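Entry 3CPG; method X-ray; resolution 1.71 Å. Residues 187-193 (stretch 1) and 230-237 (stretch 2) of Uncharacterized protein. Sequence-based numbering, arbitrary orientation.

Stretch 1 (187-193) AQKIGTL
Stretch 2 (230-237) ASGEPGTD

Two backbones can approach to van der Waals distance where glycine stands on both sides, and the contact between residues 187-193 and 230-237 is a compact example. No direct hydrogen bond joins the stretches, and they bury only 286 Å² in all. Stretch 1 continues a helix that begins earlier in the chain, with Ala187 to Ile190 near -60/-40, and Leu193 (-81/136) has left it. Stretch 2 leaves its helix at Gly232 (67/18), extends through Glu233 (-77/158), and makes a type II turn from Glu233 to Thr236, with Pro234 at -48/130 and Gly235 at 68/26, a positive phi that favours glycine.

The CA atoms of Gly191 and Gly235 lie 4.0 Å apart. Gly191 CA is 3.4 Å from Pro234 O, and Gly235 CA is 3.4 Å from Gly191 O, two CA-H...O contacts of which the second is the straighter (158°). A CB on Gly191 would fall 2.4 Å from Pro234 O; one on Gly235, 2.0 Å from Gly191 O. A water bridges the backbones, donating to Gln188 O (2.6 Å) and Pro234 O (2.8 Å).

Earlier in both stretches, Gln188 and Glu233 have CA atoms 6.6 Å apart. Gln188 sets out sideways, but chi1 m, chi2 t and chi3 -52° bring its amide across, NE2 lying 3.5 Å from Ser231 CB. Glu233 points toward it with chi1 m, chi2 -142° and chi3 -44°; Gln188 NE2 and Glu233 OE1 are 2.9 Å apart, yet the angle is too poor for a hydrogen bond.

The p rotamers serve local order. Thr192 (68°) turns OG1 back to Lys189 O (2.6 Å), and Thr236 (65°) donates from OG1 to Glu233 O (2.6 Å), reinforcing the weak turn bond from Thr236 N to Glu233 O (3.2 Å). Ser231 (78°) places OG to accept from Glu233 N at 3.3 Å. Thr236 CG2 meanwhile reaches within 4.4 Å of Gln188 CA.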

# COMPACT_ATOMS: atom_id res chain seq x y z
N ALA A 187 15.96 -6.80 -3.65
CA ALA A 187 15.84 -5.75 -2.65
C ALA A 187 17.16 -5.01 -2.46
O ALA A 187 17.20 -3.79 -2.40
CB ALA A 187 15.38 -6.34 -1.32
N GLN A 188 18.24 -5.78 -2.37
CA GLN A 188 19.56 -5.19 -2.18
C GLN A 188 19.96 -4.32 -3.36
O GLN A 188 20.54 -3.25 -3.18
CB GLN A 188 20.57 -6.30 -1.92
CG GLN A 188 20.21 -7.11 -0.67
CD GLN A 188 21.16 -8.25 -0.39
OE1 GLN A 188 21.44 -9.07 -1.27
NE2 GLN A 188 21.64 -8.33 0.85
N LYS A 189 19.62 -4.76 -4.57
CA LYS A 189 19.94 -3.97 -5.76
C LYS A 189 19.14 -2.67 -5.74
O LYS A 189 19.66 -1.60 -6.04
CB LYS A 189 19.62 -4.76 -7.04
CG LYS A 189 19.80 -3.95 -8.32
CD LYS A 189 21.22 -3.40 -8.44
CE LYS A 189 21.35 -2.43 -9.61
NZ LYS A 189 21.04 -3.07 -10.92
N ILE A 190 17.86 -2.78 -5.38
CA ILE A 190 16.99 -1.61 -5.31
C ILE A 190 17.56 -0.61 -4.30
O ILE A 190 17.51 0.60 -4.50
CB ILE A 190 15.55 -2.00 -4.88
CG1 ILE A 190 14.89 -2.82 -5.99
CG2 ILE A 190 14.73 -0.75 -4.57
CD1 ILE A 190 13.51 -3.34 -5.65
N GLY A 191 18.12 -1.14 -3.22
CA GLY A 191 18.70 -0.28 -2.20
C GLY A 191 19.84 0.59 -2.69
O GLY A 191 20.15 1.62 -2.08
N THR A 192 20.47 0.20 -3.79
CA THR A 192 21.59 0.96 -4.34
C THR A 192 21.16 2.06 -5.31
O THR A 192 21.97 2.90 -5.70
CB THR A 192 22.58 0.05 -5.09
OG1 THR A 192 21.96 -0.47 -6.28
CG2 THR A 192 23.01 -1.10 -4.20
N LEU A 193 19.89 2.06 -5.70
CA LEU A 193 19.38 3.05 -6.64
C LEU A 193 19.04 4.39 -6.00
O LEU A 193 18.42 4.44 -4.94
CB LEU A 193 18.15 2.51 -7.36
CG LEU A 193 18.36 1.22 -8.17
CD1 LEU A 193 17.02 0.70 -8.67
CD2 LEU A 193 19.30 1.50 -9.33
N ALA A 230 18.37 -7.24 8.19
CA ALA A 230 19.56 -7.77 8.83
C ALA A 230 20.82 -7.64 7.98
O ALA A 230 21.93 -7.56 8.52
CB ALA A 230 19.34 -9.23 9.21
N SER A 231 20.66 -7.61 6.66
CA SER A 231 21.80 -7.53 5.75
C SER A 231 22.66 -6.28 5.96
O SER A 231 23.88 -6.33 5.80
CB SER A 231 21.33 -7.57 4.29
OG SER A 231 20.82 -6.32 3.87
N GLY A 232 22.01 -5.18 6.31
CA GLY A 232 22.74 -3.95 6.54
C GLY A 232 23.38 -3.39 5.27
O GLY A 232 24.29 -2.57 5.35
N GLU A 233 22.91 -3.84 4.12
CA GLU A 233 23.45 -3.35 2.85
C GLU A 233 22.90 -1.96 2.57
O GLU A 233 21.86 -1.57 3.10
CB GLU A 233 23.09 -4.31 1.72
CG GLU A 233 23.47 -5.75 1.99
CD GLU A 233 23.99 -6.48 0.77
OE1 GLU A 233 23.39 -6.33 -0.32
OE2 GLU A 233 25.00 -7.20 0.90
N PRO A 234 23.60 -1.18 1.73
CA PRO A 234 23.18 0.18 1.39
C PRO A 234 21.71 0.31 0.98
O PRO A 234 21.22 -0.44 0.15
CB PRO A 234 24.12 0.55 0.24
CG PRO A 234 25.38 -0.17 0.62
CD PRO A 234 24.85 -1.53 1.04
N GLY A 235 21.03 1.27 1.60
CA GLY A 235 19.63 1.52 1.30
C GLY A 235 18.64 0.44 1.71
O GLY A 235 17.58 0.33 1.11
N THR A 236 18.97 -0.34 2.74
CA THR A 236 18.06 -1.39 3.18
C THR A 236 17.55 -1.22 4.61
O THR A 236 16.66 -1.95 5.05
CB THR A 236 18.74 -2.78 3.11
OG1 THR A 236 19.82 -2.83 4.04
CG2 THR A 236 19.26 -3.05 1.71
N ASP A 237 18.10 -0.25 5.34
CA ASP A 237 17.70 -0.04 6.74
C ASP A 237 16.26 0.42 6.97
O ASP A 237 15.80 0.42 8.11
CB ASP A 237 18.66 0.94 7.42
CG ASP A 237 18.48 2.35 6.92
OD1 ASP A 237 18.69 2.59 5.71
OD2 ASP A 237 18.14 3.23 7.74
O HOH W 1 21.96 -2.91 -1.05